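Local atomic coordinates of MstE (Scytonema sp. PCC 10023, PDB entry 6SBF), a protein that probably catalyses acid-initiated (class II) terpene cyclisation, assembling polycyclic isoprenoid scaffolds in merosterol biosynthesis, within a monodomain helical barrel. Residues Asp110-Gly113 with Trp114-Leu118; Thr219-Thr222 with Ala223-Leu226; Glu283-Ala286 with Ala287-Ala290. The protein carries 1 engineered substitution. All coordinates share one frame; numbering follows the deposited sequence.

Contact 1 (Asp110-Gly113 with Trp114-Leu118); sequences DTTG and WALQL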
ATOM      1  N   ASP A 110      -2.326 -10.509   0.257  1.00 12.55           N
ATOM      2  CA  ASP A 110      -1.926  -9.111  -0.023  1.00 12.87           C
ATOM      3  C   ASP A 110      -0.693  -9.119  -0.904  1.00 12.08           C
ATOM      4  O   ASP A 110      -0.649  -8.435  -1.938  1.00 12.59           O
ATOM      5  CB  ASP A 110      -1.720  -8.327   1.263  1.00 13.93           C
ATOM      6  CG  ASP A 110      -1.554  -6.838   0.988  1.00 15.41           C
ATOM      7  OD1 ASP A 110      -2.391  -6.277   0.281  1.00 16.63           O
ATOM      8  OD2 ASP A 110      -0.626  -6.257   1.497  1.00 25.47           O
ATOM      9  N   THR A 111       0.332  -9.803  -0.481  1.00 11.97           N
ATOM     10  CA  THR A 111       1.560  -9.893  -1.247  1.00 12.27           C
ATOM     11  C   THR A 111       1.216 -10.405  -2.648  1.00 11.14           C
ATOM     12  O   THR A 111       1.755  -9.862  -3.644  1.00 12.32           O
ATOM     13  CB  THR A 111       2.571 -10.856  -0.608  1.00 13.02           C
ATOM     14  OG1 THR A 111       2.846 -10.386   0.723  1.00 14.40           O
ATOM     15  CG2 THR A 111       3.822 -10.915  -1.434  1.00 13.39           C
ATOM     16  N   THR A 112       0.414 -11.421  -2.704  1.00 11.18           N
ATOM     17  CA  THR A 112       0.066 -12.035  -4.039  1.00 11.21           C
ATOM     18  C   THR A 112      -0.627 -11.021  -4.927  1.00 12.18           C
ATOM     19  O   THR A 112      -0.318 -10.932  -6.123  1.00 12.39           O
ATOM     20  CB  THR A 112      -0.711 -13.347  -3.824  1.00 12.04           C
ATOM     21  OG1 THR A 112       0.098 -14.266  -3.080  1.00 12.63           O
ATOM     22  CG2 THR A 112      -1.103 -13.981  -5.104  1.00 12.99           C
ATOM     23  N   GLY A 113      -1.548 -10.237  -4.388  1.00 11.80           N
ATOM     24  CA  GLY A 113      -2.193  -9.194  -5.182  1.00 11.72           C
ATOM     25  C   GLY A 113      -1.239  -8.169  -5.709  1.00 11.48           C
ATOM     26  O   GLY A 113      -1.291  -7.841  -6.914  1.00 12.92           O
ATOM     27  N   TRP A 114      -0.321  -7.673  -4.896  1.00 11.00           N
ATOM     28  CA  TRP A 114       0.667  -6.700  -5.384  1.00 11.89           C
ATOM     29  C   TRP A 114       1.553  -7.329  -6.460  1.00 11.42           C
ATOM     30  O   TRP A 114       1.917  -6.625  -7.423  1.00 12.03           O
ATOM     31  CB  TRP A 114       1.518  -6.126  -4.250  1.00 11.79           C
ATOM     32  CG  TRP A 114       0.738  -5.187  -3.385  1.00 11.98           C
ATOM     33  CD1 TRP A 114       0.231  -5.424  -2.136  1.00 13.18           C
ATOM     34  CD2 TRP A 114       0.342  -3.832  -3.714  1.00 11.33           C
ATOM     35  NE1 TRP A 114      -0.491  -4.344  -1.685  1.00 13.30           N
ATOM     36  CE2 TRP A 114      -0.406  -3.332  -2.619  1.00 12.50           C
ATOM     37  CE3 TRP A 114       0.610  -2.984  -4.805  1.00 12.59           C
ATOM     38  CZ2 TRP A 114      -0.962  -2.070  -2.639  1.00 12.86           C
ATOM     39  CZ3 TRP A 114       0.068  -1.718  -4.801  1.00 13.37           C
ATOM     40  CH2 TRP A 114      -0.719  -1.261  -3.721  1.00 13.86           C
ATOM     41  N   ALA A 115       1.955  -8.554  -6.290  1.00 11.27           N
ATOM     42  CA  ALA A 115       2.797  -9.247  -7.292  1.00 12.31           C
ATOM     43  C   ALA A 115       2.033  -9.332  -8.607  1.00 11.91           C
ATOM     44  O   ALA A 115       2.661  -9.195  -9.672  1.00 12.59           O
ATOM     45  CB  ALA A 115       3.200 -10.627  -6.807  1.00 12.88           C
ATOM     46  N   LEU A 116       0.733  -9.562  -8.565  1.00 11.47           N
ATOM     47  CA  LEU A 116      -0.118  -9.583  -9.767  1.00 11.37           C
ATOM     48  C   LEU A 116      -0.243  -8.204 -10.393  1.00 11.40           C
ATOM     49  O   LEU A 116      -0.338  -8.138 -11.656  1.00 13.48           O
ATOM     50  CB  LEU A 116      -1.424 -10.304  -9.475  1.00 11.98           C
ATOM     51  CG  LEU A 116      -1.315 -11.795  -9.220  1.00 13.14           C
ATOM     52  CD1 LEU A 116      -2.627 -12.329  -8.652  1.00 14.44           C
ATOM     53  CD2 LEU A 116      -0.975 -12.538 -10.522  1.00 17.00           C
ATOM     54  N   GLN A 117      -0.288  -7.131  -9.628  1.00 11.88           N
ATOM     55  CA  GLN A 117      -0.284  -5.776 -10.195  1.00 12.13           C
ATOM     56  C   GLN A 117       1.032  -5.585 -10.946  1.00 12.09           C
ATOM     57  O   GLN A 117       1.074  -4.987 -12.029  1.00 13.49           O
ATOM     58  CB  GLN A 117      -0.503  -4.727  -9.109  1.00 12.85           C
ATOM     59  CG  GLN A 117      -1.898  -4.737  -8.500  1.00 13.78           C
ATOM     60  CD  GLN A 117      -2.125  -3.500  -7.662  1.00 14.02           C
ATOM     61  OE1 GLN A 117      -2.137  -2.386  -8.180  1.00 15.81           O
ATOM     62  NE2 GLN A 117      -2.318  -3.679  -6.346  1.00 17.08           N
ATOM     63  N   LEU A 118       2.139  -6.005 -10.345  1.00 11.65           N
ATOM     64  CA  LEU A 118       3.447  -5.879 -10.996  1.00 12.38           C
ATOM     65  C   LEU A 118       3.468  -6.723 -12.286  1.00 12.00           C
ATOM     66  O   LEU A 118       3.961  -6.237 -13.325  1.00 12.76           O
ATOM     67  CB  LEU A 118       4.561  -6.263 -10.027  1.00 12.65           C
ATOM     68  CG  LEU A 118       5.967  -6.237 -10.635  1.00 13.77           C
ATOM     69  CD1 LEU A 118       6.369  -4.947 -11.301  1.00 15.85           C
ATOM     70  CD2 LEU A 118       7.002  -6.589  -9.606  1.00 16.22           C
TER

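Contact 2 (Thr219-Thr222 with Ala223-Leu226); sequences TALT and AEAL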
ATOM      1  N   THR A 219      -8.598   3.852   2.146  1.00 10.75           N
ATOM      2  CA  THR A 219      -9.611   4.732   1.545  1.00 11.41           C
ATOM      3  C   THR A 219      -9.220   5.012   0.084  1.00 11.98           C
ATOM      4  O   THR A 219     -10.076   4.938  -0.813  1.00 12.42           O
ATOM      5  CB  THR A 219      -9.770   6.006   2.364  1.00 11.49           C
ATOM      6  OG1 THR A 219     -10.191   5.643   3.695  1.00 12.56           O
ATOM      7  CG2 THR A 219     -10.799   6.942   1.742  1.00 12.43           C
ATOM      8  N   ALA A 220      -7.976   5.391  -0.164  1.00 11.76           N
ATOM      9  CA  ALA A 220      -7.535   5.693  -1.557  1.00 11.05           C
ATOM     10  C   ALA A 220      -7.693   4.434  -2.408  1.00 10.91           C
ATOM     11  O   ALA A 220      -8.224   4.512  -3.514  1.00 12.01           O
ATOM     12  CB  ALA A 220      -6.098   6.132  -1.549  1.00 12.24           C
ATOM     13  N   LEU A 221      -7.205   3.283  -1.940  1.00 10.82           N
ATOM     14  CA  LEU A 221      -7.266   2.073  -2.766  1.00 11.54           C
ATOM     15  C   LEU A 221      -8.707   1.698  -3.058  1.00 11.93           C
ATOM     16  O   LEU A 221      -9.032   1.247  -4.153  1.00 12.04           O
ATOM     17  CB  LEU A 221      -6.520   0.944  -2.081  1.00 12.01           C
ATOM     18  CG  LEU A 221      -4.998   1.033  -2.130  1.00 12.81           C
ATOM     19  CD1 LEU A 221      -4.384   0.049  -1.208  1.00 15.82           C
ATOM     20  CD2 LEU A 221      -4.468   0.879  -3.557  1.00 14.72           C
ATOM     21  N   THR A 222      -9.589   1.808  -2.075  1.00 11.78           N
ATOM     22  CA  THR A 222     -11.002   1.420  -2.280  1.00 11.74           C
ATOM     23  C   THR A 222     -11.656   2.373  -3.282  1.00 11.43           C
ATOM     24  O   THR A 222     -12.337   1.900  -4.232  1.00 12.59           O
ATOM     25  CB  THR A 222     -11.778   1.373  -0.967  1.00 12.10           C
ATOM     26  OG1 THR A 222     -11.178   0.450  -0.045  1.00 12.78           O
ATOM     27  CG2 THR A 222     -13.188   0.934  -1.256  1.00 13.49           C
ATOM     28  N   ALA A 223     -11.487   3.673  -3.078  1.00 11.65           N
ATOM     29  CA  ALA A 223     -12.088   4.648  -3.994  1.00 12.31           C
ATOM     30  C   ALA A 223     -11.540   4.441  -5.423  1.00 12.10           C
ATOM     31  O   ALA A 223     -12.302   4.582  -6.405  1.00 13.22           O
ATOM     32  CB  ALA A 223     -11.845   6.030  -3.508  1.00 12.72           C
ATOM     33  N   GLU A 224     -10.248   4.138  -5.533  1.00 12.06           N
ATOM     34  CA  GLU A 224      -9.660   3.894  -6.869  1.00 12.77           C
ATOM     35  C   GLU A 224     -10.303   2.660  -7.499  1.00 13.35           C
ATOM     36  O   GLU A 224     -10.577   2.660  -8.736  1.00 15.16           O
ATOM     37  CB  GLU A 224      -8.157   3.672  -6.735  1.00 13.26           C
ATOM     38  CG  GLU A 224      -7.343   4.925  -6.529  1.00 14.20           C
ATOM     39  CD  GLU A 224      -5.867   4.692  -6.219  1.00 15.24           C
ATOM     40  OE1 GLU A 224      -5.455   3.495  -6.023  1.00 18.33           O
ATOM     41  OE2 GLU A 224      -5.135   5.706  -6.158  1.00 18.70           O
ATOM     42  N   ALA A 225     -10.585   1.586  -6.757  1.00 13.52           N
ATOM     43  CA  ALA A 225     -11.199   0.361  -7.337  1.00 14.82           C
ATOM     44  C   ALA A 225     -12.607   0.700  -7.782  1.00 15.45           C
ATOM     45  O   ALA A 225     -13.059   0.264  -8.858  1.00 16.57           O
ATOM     46  CB  ALA A 225     -11.206  -0.768  -6.351  1.00 15.72           C
ATOM     47  N   LEU A 226     -13.349   1.441  -6.972  1.00 13.30           N
ATOM     48  CA  LEU A 226     -14.708   1.852  -7.371  1.00 14.16           C
ATOM     49  C   LEU A 226     -14.637   2.711  -8.638  1.00 14.44           C
ATOM     50  O   LEU A 226     -15.489   2.556  -9.536  1.00 16.96           O
ATOM     51  CB  LEU A 226     -15.399   2.581  -6.205  1.00 14.90           C
ATOM     52  CG  LEU A 226     -15.681   1.731  -4.958  1.00 15.70           C
ATOM     53  CD1 LEU A 226     -16.271   2.631  -3.881  1.00 17.73           C
ATOM     54  CD2 LEU A 226     -16.558   0.511  -5.258  1.00 17.40           C
TER

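Contact 3 (Glu283-Ala286 with Ala287-Ala290); sequences EVKA and ARAA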
ATOM      1  N   GLU A 283     -11.349  23.423  -4.851  1.00 25.19           N
ATOM      2  CA  GLU A 283     -10.807  23.241  -3.474  1.00 25.34           C
ATOM      3  C   GLU A 283      -9.932  21.992  -3.439  1.00 20.99           C
ATOM      4  O   GLU A 283      -8.835  21.997  -2.814  1.00 22.38           O
ATOM      5  CB  GLU A 283     -11.941  23.105  -2.459  1.00 29.92           C
ATOM      6  CG  GLU A 283     -11.510  23.161  -1.020  1.00 40.52           C
ATOM      7  CD  GLU A 283     -12.701  23.282  -0.072  1.00 43.85           C
ATOM      8  OE1 GLU A 283     -12.488  23.411   1.178  1.00 59.97           O
ATOM      9  OE2 GLU A 283     -13.842  23.271  -0.590  1.00 48.60           O
ATOM     10  N   VAL A 284     -10.386  20.929  -4.089  1.00 21.97           N
ATOM     11  CA  VAL A 284      -9.593  19.679  -4.203  1.00 19.18           C
ATOM     12  C   VAL A 284      -8.287  19.951  -4.963  1.00 17.83           C
ATOM     13  O   VAL A 284      -7.236  19.518  -4.477  1.00 18.13           O
ATOM     14  CB  VAL A 284     -10.416  18.539  -4.815  1.00 18.80           C
ATOM     15  CG1 VAL A 284      -9.552  17.314  -5.027  1.00 18.32           C
ATOM     16  CG2 VAL A 284     -11.624  18.181  -3.963  1.00 19.54           C
ATOM     17  N   LYS A 285      -8.347  20.673  -6.075  1.00 19.19           N
ATOM     18  CA  LYS A 285      -7.158  21.020  -6.854  1.00 19.85           C
ATOM     19  C   LYS A 285      -6.169  21.756  -5.934  1.00 19.57           C
ATOM     20  O   LYS A 285      -4.942  21.493  -5.966  1.00 19.27           O
ATOM     21  CB  LYS A 285      -7.537  21.832  -8.085  1.00 24.93           C
ATOM     22  CG  LYS A 285      -6.338  22.172  -8.946  1.00 28.35           C
ATOM     23  CD  LYS A 285      -6.691  22.894 -10.229  1.00 35.71           C
ATOM     24  CE  LYS A 285      -5.658  22.681 -11.317  1.00 45.63           C
ATOM     25  NZ  LYS A 285      -5.718  23.746 -12.338  1.00 57.61           N
ATOM     26  N   ALA A 286      -6.635  22.753  -5.190  1.00 20.87           N
ATOM     27  CA  ALA A 286      -5.741  23.556  -4.348  1.00 22.98           C
ATOM     28  C   ALA A 286      -5.134  22.661  -3.242  1.00 18.57           C
ATOM     29  O   ALA A 286      -3.998  22.887  -2.853  1.00 19.01           O
ATOM     30  CB  ALA A 286      -6.502  24.728  -3.746  1.00 22.85           C
ATOM     31  N   ALA A 287      -5.898  21.720  -2.700  1.00 18.24           N
ATOM     32  CA  ALA A 287      -5.398  20.809  -1.662  1.00 18.09           C
ATOM     33  C   ALA A 287      -4.283  19.941  -2.233  1.00 16.47           C
ATOM     34  O   ALA A 287      -3.257  19.733  -1.590  1.00 16.29           O
ATOM     35  CB  ALA A 287      -6.553  20.000  -1.142  1.00 18.45           C
ATOM     36  N   ARG A 288      -4.496  19.419  -3.432  1.00 15.58           N
ATOM     37  CA  ARG A 288      -3.413  18.661  -4.073  1.00 14.95           C
ATOM     38  C   ARG A 288      -2.143  19.490  -4.250  1.00 14.48           C
ATOM     39  O   ARG A 288      -1.013  18.966  -4.021  1.00 15.25           O
ATOM     40  CB  ARG A 288      -3.839  18.081  -5.414  1.00 16.15           C
ATOM     41  CG  ARG A 288      -4.906  17.009  -5.285  1.00 18.26           C
ATOM     42  CD  ARG A 288      -5.022  16.111  -6.514  1.00 17.49           C
ATOM     43  NE  ARG A 288      -5.114  16.905  -7.742  1.00 18.40           N
ATOM     44  CZ  ARG A 288      -6.222  17.427  -8.267  1.00 20.36           C
ATOM     45  NH1 ARG A 288      -7.424  16.988  -7.940  1.00 19.80           N
ATOM     46  NH2 ARG A 288      -6.094  18.326  -9.215  1.00 23.18           N
ATOM     47  N   ALA A 289      -2.270  20.724  -4.700  1.00 16.56           N
ATOM     48  CA  ALA A 289      -1.122  21.602  -4.901  1.00 16.84           C
ATOM     49  C   ALA A 289      -0.394  21.796  -3.582  1.00 15.96           C
ATOM     50  O   ALA A 289       0.841  21.805  -3.542  1.00 16.48           O
ATOM     51  CB  ALA A 289      -1.591  22.917  -5.471  1.00 19.52           C
ATOM     52  N   ALA A 290      -1.139  21.956  -2.486  1.00 16.36           N
ATOM     53  CA  ALA A 290      -0.528  22.129  -1.139  1.00 15.94           C
ATOM     54  C   ALA A 290       0.227  20.868  -0.710  1.00 14.51           C
ATOM     55  O   ALA A 290       1.339  20.968  -0.188  1.00 15.13           O
ATOM     56  CB  ALA A 290      -1.586  22.567  -0.107  1.00 18.11           C
TER

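Contact 1 (Asp110-Gly113 with Trp114-Leu118)
Trp114 engages Asp110 twice, one helical turn apart. Its backbone N donates to Asp110 O at 3.1 Å, and the indole NE1 reaches Asp110 OD1 at 3.3 Å. The second bond is weak, because the N-H meets the oxygen at only 126°. The carboxylate carbon sits at the edge of the indole, in its plane, while the carboxylate itself is turned against the ring, the two planes standing 88° apart, almost perpendicular. Asp110 has its CG anti to the backbone N (chi1 -170°), which lays the acid alongside the indole, both side chains pointing the same way. Next to NE1, ring carbon CD1 of Trp114 lies 3.1 Å from Asp110 O, so that carbonyl meets both the amide N-H and a ring carbon of Trp114. Gln117 comes over one face of the indole, its NE2 3.3 Å above the plane and offset toward the rim. The remaining carbonyls are taken up in turn along the helix: Thr111 O by Ala115 N, Thr112 O by Leu116 N and Gly113 O by Gln117 N. Leu116 also lays its CG 3.4 Å from Thr112 O, and its CD1 is 4.2 Å from Thr112 CG2. Both threonine hydroxyls find partners outside: Thr111 OG1 bonds Asp108 OD2, and Thr112 OG1 bonds Asp108 O and Trp99 N. The run from Asp108 to Thr111 fits the Asp-X-Asp-Thr form of the class II cyclase motif, consistent with this helix start lying at the site of initial protonation. Helix 109-121 is walled by three others: helix 59-69 carries Trp60 against Asp110 and Tyr64 edge-to-face with Trp114, helix 128-138 packs on Leu116, and helix 75-90 receives Leu118.

Contact 2 (Thr219-Thr222 with Ala223-Leu226)
Glu224 slants across Leu221 on one flank of the helix, its carboxylate OE1 3.7 Å from methyl CD2 of Leu221. The glutamate places CG anti to its own carbonyl carbon (chi1 -77°) and then runs extended, back along the preceding turn. That course brings CG beside the carbonyl of Ala220, 3.2 Å from Ala220 O, an oxygen already bonded by the backbone N of Glu224 at 2.9 Å. Beyond this, OE1 forms a salt bridge with Arg273 of helix 265-275, whose Trp270 lies against Ala220 and Leu221. Helix 215-229 is thereby tied to another helix of the alpha-alpha barrel, within the part of the chain related to the squalene-hopene cyclase C-terminal domain. Thr222 and Leu226 occupy another flank and meet more loosely, Thr222 CG2 standing 4.4 Å from Leu226 CD1. Leu226 CG sits closer to the threonine's carbonyl, 3.4 Å from Thr222 O, which also accepts the backbone N of Leu226. The Thr222 hydroxyl turns to a backbone partner instead, Thr218 O one turn earlier. Ala223 brings only a methyl, its CB 3.4 Å from Thr219 O, and touches Leu274 of helix 265-275.

Contact 3 (Glu283-Ala286 with Ala287-Ala290)
Arg288 N donates to Val284 O at 2.9 Å in a nearly straight bond, 167° at the hydrogen, and three further backbone bonds run on either side of it: Ala287 N to Glu283 O, Ala289 N to Lys285 O and Ala290 N to Ala286 O. The guanidinium of Arg288 has its polar partners beyond this helix. NH1 bonds Leu275 O and NH2 bonds Met366 O, so the group bridges the end of helix 265-275 and the C-terminal tail. The side chain bends at chi3 (-50°), bringing the flat group back beside the preceding turn, where one face meets Lys285 CA, 3.6 Å above the plane and offset toward the rim. Around that rim the contacts are aliphatic. Val284 CG1 approaches Arg288 NH1 to 3.6 Å, and Lys285 CG lies 3.9 Å from Arg288 NH2, both side chains crossing the arginine at a slant. With an alanine here, Leu275 O and Met366 O would probably lose these donors, and a gap would be likely to open beside the Val284 methyl. Farther out, the packing is made by small groups: Ala287 CB lies 3.4 Å from Val284 O, and Ala289 CB 3.6 Å from Ala286 O. Val284 and Ala287 pack on Leu275, and helix 235-248 meets the same pair through Val242 and Leu246. Lys285 is extended beyond CG, its NZ 6.3 Å from Arg288 NH2, so any repulsion between the two is likely to be modest. Two backbone carbonyls thus receive the buried guanidinium, and its positive charge is probably eased by their dipoles, while Lys285 and Glu283 are exposed.

In the fold
The three contacts come in series along the chain, each within a single helix: contact 1 on helix 109-121, contact 2 on 215-229 and contact 3 on 282-298. Contacts 1 and 2 have centres about 16 Å apart and touch, through Trp114 CZ2 and Leu221 CD1 at 4.3 Å, so two helices distant in sequence meet in the buried middle of the fold. Contact 3 lies nearer the surface, its centre about 19 Å from that of contact 2 and about 31 Å from that of contact 1, on the opposite side of the chain's centre. Contacts 2 and 3 both belong to the region related to squalene-hopene cyclases and both border helices 235-248 and 265-275, which link interior and periphery of the single-domain fold.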